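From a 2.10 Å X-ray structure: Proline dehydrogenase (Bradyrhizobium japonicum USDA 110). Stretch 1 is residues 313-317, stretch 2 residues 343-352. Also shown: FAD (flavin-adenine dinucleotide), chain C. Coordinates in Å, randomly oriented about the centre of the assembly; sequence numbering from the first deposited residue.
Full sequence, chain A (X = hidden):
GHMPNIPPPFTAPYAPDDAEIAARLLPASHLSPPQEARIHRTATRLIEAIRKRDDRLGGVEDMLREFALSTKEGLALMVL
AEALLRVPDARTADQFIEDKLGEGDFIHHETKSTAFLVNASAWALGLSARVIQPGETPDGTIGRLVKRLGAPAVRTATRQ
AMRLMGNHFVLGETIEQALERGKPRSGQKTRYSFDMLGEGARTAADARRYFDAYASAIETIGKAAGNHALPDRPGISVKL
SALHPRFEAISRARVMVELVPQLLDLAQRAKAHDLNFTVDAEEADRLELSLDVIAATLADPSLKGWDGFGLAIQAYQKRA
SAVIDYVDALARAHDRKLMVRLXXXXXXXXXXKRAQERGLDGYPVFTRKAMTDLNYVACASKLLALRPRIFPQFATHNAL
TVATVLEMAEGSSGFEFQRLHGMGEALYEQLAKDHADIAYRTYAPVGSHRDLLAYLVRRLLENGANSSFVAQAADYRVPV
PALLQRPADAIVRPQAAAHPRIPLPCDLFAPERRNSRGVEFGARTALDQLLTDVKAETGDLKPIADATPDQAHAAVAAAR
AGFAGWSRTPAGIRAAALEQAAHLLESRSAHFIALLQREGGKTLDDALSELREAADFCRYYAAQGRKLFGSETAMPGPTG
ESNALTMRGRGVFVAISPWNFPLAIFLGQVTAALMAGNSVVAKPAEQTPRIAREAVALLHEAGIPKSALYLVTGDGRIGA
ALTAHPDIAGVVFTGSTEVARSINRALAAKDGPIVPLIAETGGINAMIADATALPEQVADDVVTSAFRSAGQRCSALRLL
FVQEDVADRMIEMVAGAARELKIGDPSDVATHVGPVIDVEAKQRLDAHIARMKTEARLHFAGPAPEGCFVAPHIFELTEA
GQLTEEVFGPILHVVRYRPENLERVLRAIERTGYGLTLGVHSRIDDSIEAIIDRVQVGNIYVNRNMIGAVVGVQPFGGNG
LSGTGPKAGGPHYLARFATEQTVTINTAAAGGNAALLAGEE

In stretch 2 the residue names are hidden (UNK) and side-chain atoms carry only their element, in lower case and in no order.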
# COMPACT_ATOMS: atom_id res chain seq x y z
N ILE A 313 -45.19 12.56 16.81
CA ILE A 313 -44.52 11.27 16.83
C ILE A 313 -43.34 11.32 15.86
O ILE A 313 -43.49 11.70 14.69
CB ILE A 313 -45.47 10.13 16.41
CG1 ILE A 313 -46.69 10.09 17.34
CG2 ILE A 313 -44.74 8.79 16.43
CD1 ILE A 313 -47.80 9.19 16.83
N GLN A 314 -42.16 10.94 16.34
CA GLN A 314 -40.93 11.04 15.56
C GLN A 314 -40.62 9.74 14.81
O GLN A 314 -40.30 8.71 15.41
CB GLN A 314 -39.75 11.39 16.48
CG GLN A 314 -39.91 12.69 17.26
CD GLN A 314 -39.30 12.59 18.66
OE1 GLN A 314 -39.47 11.59 19.35
NE2 GLN A 314 -38.59 13.64 19.07
N ALA A 315 -40.69 9.80 13.49
CA ALA A 315 -40.46 8.64 12.65
C ALA A 315 -39.00 8.19 12.63
O ALA A 315 -38.70 7.09 12.20
CB ALA A 315 -40.97 8.88 11.23
N TYR A 316 -38.08 9.05 13.08
CA TYR A 316 -36.69 8.62 13.09
C TYR A 316 -36.41 7.62 14.21
O TYR A 316 -35.33 7.04 14.27
CB TYR A 316 -35.70 9.81 13.07
CG TYR A 316 -35.50 10.60 14.36
CD1 TYR A 316 -36.33 10.44 15.46
CD2 TYR A 316 -34.48 11.56 14.43
CE1 TYR A 316 -36.13 11.20 16.63
CE2 TYR A 316 -34.28 12.31 15.58
CZ TYR A 316 -35.11 12.13 16.68
OH TYR A 316 -34.90 12.90 17.81
N GLN A 317 -37.40 7.40 15.06
CA GLN A 317 -37.29 6.39 16.12
C GLN A 317 -37.84 5.05 15.64
O GLN A 317 -38.88 4.98 14.99
CB GLN A 317 -38.05 6.82 17.37
CG GLN A 317 -37.51 8.05 18.06
CD GLN A 317 -37.79 8.04 19.55
OE1 GLN A 317 -37.59 7.03 20.22
NE2 GLN A 317 -38.25 9.17 20.08
N UNK A 343 -43.45 13.68 12.38
CA UNK A 343 -42.23 14.40 12.05
C UNK A 343 -41.13 13.36 11.93
O UNK A 343 -41.29 12.21 12.35
c UNK A 343 -41.33 14.57 14.40
c UNK A 343 -41.82 15.37 13.18
c UNK A 343 -42.98 16.29 13.57
N UNK A 344 -39.99 13.76 11.38
CA UNK A 344 -38.84 12.88 11.38
C UNK A 344 -38.16 12.90 12.75
O UNK A 344 -38.16 11.89 13.46
c UNK A 344 -38.57 12.81 8.87
n UNK A 344 -38.00 13.39 5.12
c UNK A 344 -37.80 13.27 7.63
c UNK A 344 -38.65 12.99 6.38
c UNK A 344 -37.91 13.20 10.21
N UNK A 345 -37.65 14.06 13.16
CA UNK A 345 -37.08 14.17 14.50
C UNK A 345 -35.98 15.19 14.65
O UNK A 345 -35.09 15.29 13.80
N UNK A 346 -36.01 15.96 15.74
CA UNK A 346 -35.12 17.11 15.89
C UNK A 346 -33.88 16.90 16.75
O UNK A 346 -33.09 17.83 16.93
c UNK A 346 -35.91 18.31 16.41
N UNK A 347 -33.69 15.70 17.30
CA UNK A 347 -32.65 15.48 18.30
C UNK A 347 -31.67 14.36 17.92
O UNK A 347 -31.07 13.74 18.80
c UNK A 347 -33.27 15.14 19.67
c UNK A 347 -36.23 17.94 21.08
c UNK A 347 -35.64 16.06 19.72
o UNK A 347 -37.16 18.84 21.52
c UNK A 347 -34.31 16.13 20.16
c UNK A 347 -33.98 17.13 21.07
c UNK A 347 -36.59 16.96 20.17
c UNK A 347 -34.93 18.03 21.53
N UNK A 348 -31.49 14.11 16.63
CA UNK A 348 -30.72 12.94 16.19
C UNK A 348 -29.32 12.89 16.78
O UNK A 348 -28.93 11.89 17.39
n UNK A 348 -29.69 9.49 13.44
c UNK A 348 -26.16 10.45 12.93
c UNK A 348 -28.63 11.43 13.77
c UNK A 348 -27.52 12.28 13.78
c UNK A 348 -26.30 11.79 13.35
c UNK A 348 -27.23 9.59 12.92
c UNK A 348 -30.61 10.39 13.91
c UNK A 348 -30.66 12.86 14.66
c UNK A 348 -28.47 10.10 13.34
c UNK A 348 -30.01 11.60 14.14
N UNK A 349 -28.56 13.97 16.62
CA UNK A 349 -27.19 14.00 17.13
C UNK A 349 -27.15 13.76 18.64
O UNK A 349 -26.25 13.11 19.15
c UNK A 349 -26.52 15.33 16.77
o UNK A 349 -25.11 14.75 14.93
o UNK A 349 -26.81 16.08 14.53
c UNK A 349 -26.12 15.39 15.31
N UNK A 350 -28.15 14.27 19.34
CA UNK A 350 -28.24 14.07 20.78
C UNK A 350 -28.45 12.60 21.11
O UNK A 350 -27.82 12.07 22.02
c UNK A 350 -29.33 14.95 21.40
o UNK A 350 -28.95 16.32 21.26
c UNK A 350 -29.53 14.63 22.87
N UNK A 351 -29.33 11.93 20.37
CA UNK A 351 -29.59 10.52 20.64
C UNK A 351 -28.35 9.67 20.42
O UNK A 351 -28.10 8.73 21.17
c UNK A 351 -30.76 10.00 19.79
c UNK A 351 -32.59 10.77 21.39
o UNK A 351 -33.60 11.46 21.65
c UNK A 351 -32.06 10.78 19.97
o UNK A 351 -32.00 10.09 22.26
N UNK A 352 -27.57 9.99 19.39
CA UNK A 352 -26.36 9.23 19.12
C UNK A 352 -25.38 9.40 20.28
O UNK A 352 -24.86 8.43 20.81
c UNK A 352 -25.67 9.67 17.79
c UNK A 352 -27.25 8.12 16.52
c UNK A 352 -26.62 9.49 16.61
c UNK A 352 -24.37 8.88 17.56
PA FAD C . -35.22 16.19 5.75
O1A FAD C . -33.90 16.97 5.18
O2A FAD C . -35.87 15.36 4.73
O5B FAD C . -34.76 15.22 6.97
C5B FAD C . -34.01 15.79 8.01
C4B FAD C . -33.94 14.81 9.19
O4B FAD C . -33.74 13.32 8.92
C3B FAD C . -33.62 15.10 10.52
O3B FAD C . -34.21 16.24 11.13
C2B FAD C . -33.63 13.76 11.20
O2B FAD C . -34.77 13.44 11.98
C1B FAD C . -33.28 12.78 10.14
N9A FAD C . -31.88 12.43 9.96
C8A FAD C . -30.84 13.26 9.56
N7A FAD C . -29.71 12.49 9.48
C5A FAD C . -30.07 11.17 9.83
C6A FAD C . -29.28 9.89 9.93
N6A FAD C . -27.85 9.88 9.64
N1A FAD C . -29.87 8.77 10.28
C2A FAD C . -31.25 8.75 10.56
N3A FAD C . -32.01 9.97 10.47
C4A FAD C . -31.39 11.14 10.10
N1 FAD C . -39.20 17.05 15.76
C2 FAD C . -39.23 16.47 17.01
O2 FAD C . -38.22 15.62 17.39
N3 FAD C . -40.29 16.81 17.92
C4 FAD C . -41.26 17.69 17.55
O4 FAD C . -42.33 17.96 18.42
C4X FAD C . -41.24 18.29 16.25
N5 FAD C . -42.30 19.25 15.82
C5X FAD C . -42.25 19.83 14.53
C6 FAD C . -43.30 20.78 14.13
C7 FAD C . -43.25 21.36 12.84
C7M FAD C . -44.32 22.36 12.43
C8 FAD C . -42.16 21.00 11.90
C8M FAD C . -42.08 21.62 10.49
C9 FAD C . -41.16 20.10 12.29
C9A FAD C . -41.20 19.50 13.64
N10 FAD C . -40.16 18.55 14.06
C10 FAD C . -40.22 17.96 15.38
C1' FAD C . -39.13 18.02 13.11
C2' FAD C . -37.79 18.79 13.06
O2' FAD C . -37.93 20.06 13.68
C3' FAD C . -37.31 18.88 11.61
O3' FAD C . -38.03 19.89 10.92
C4' FAD C . -37.46 17.52 10.83
O4' FAD C . -37.01 16.37 11.46
C5' FAD C . -36.93 17.63 9.37
O5' FAD C . -37.52 16.68 8.50
P FAD C . -37.70 17.10 6.90
O1P FAD C . -38.53 15.90 6.10
O2P FAD C . -38.37 18.40 6.81
O3P FAD C . -36.19 17.36 6.33
O HOH W 1 -35.91 11.99 20.10

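Position 343 carries three side-chain carbons, one bearing the other two, and one carbon of the fork lies 3.7 Å from Gln-314 CG; this is Val-343. It pairs in parallel with Gln-314: Val-343 N donates to Ile-313 O (3.0 Å) and Val-343 O accepts from Ala-315 N (2.7 Å), both nearly linear. The two side chains share a face of the sheet.

At position 344 four carbons run in a row to a terminal nitrogen, and the CA-to-CB bond points away from stretch 1; this is Lys-344. Its extended chain carries NZ to the FAD phosphates, with Lys-344 NZ 2.9 Å from FAD O2A and a weak bond to FAD O1P. Tyr-316 N donates to Lys-344 O at 2.9 Å.

Position 345 has no side-chain atoms, and its CA sits 3.5 Å from the centroid of the Tyr-316 ring, over the face. It is Gly-345. A CB would lie 2.4 Å from Tyr-316 CZ, and the backbone angles (152°/137°) would also jam it against the preceding carbonyl. The bare backbone serves the cofactor: Gly-345 N donates to FAD O4' (2.9 Å), and Gly-345 O accepts from FAD O2B (2.6 Å).

Position 346 shows a single carbon, its CA-to-CB bond directed away from stretch 1: Ala-346. Ala-346 N donates to FAD O2 at 2.8 Å.

Position 347 has one carbon, 3.3 Å from Tyr-316 OH, leading to a six-carbon ring that bears an oxygen, hence Tyr-347. Tyr-347 N donates to Tyr-316 OH (3.1 Å).

Position 348 bears one carbon, its CB, 3.8 Å from Tyr-316 CE2, then fused five- and six-membered rings holding eight carbons and one nitrogen: Trp-348. One face of the indole covers the adenine.

Position 349, two carbons with two oxygens on the second, makes no contact with stretch 1 and is Asp-349. Position 350, one carbon carrying an oxygen and a carbon, is also clear of it: Thr-350.

Position 351 has three carbons, the third carrying two oxygens; its CA-to-CB bond points toward stretch 1, and a water links it to Tyr-316 OH. This is Glu-351. The water donates to Glu-351 OE1 (2.8 Å) and accepts from Tyr-316 OH (2.7 Å).

Position 352, four carbons forked at the first with one two-carbon arm, lies beyond reach of stretch 1: Ile-352.

The contact thus begins as a short parallel bridge and continues around Tyr-316, whose ring lies against Gly-345 and whose hydroxyl meets the start of the helix. Gln-314 NE2 donates to FAD O2 at 2.6 Å, the same oxygen that receives Ala-346 N, so both stretches hold the flavin.

Stretch 2 (343-352) VKGAYWDTEI
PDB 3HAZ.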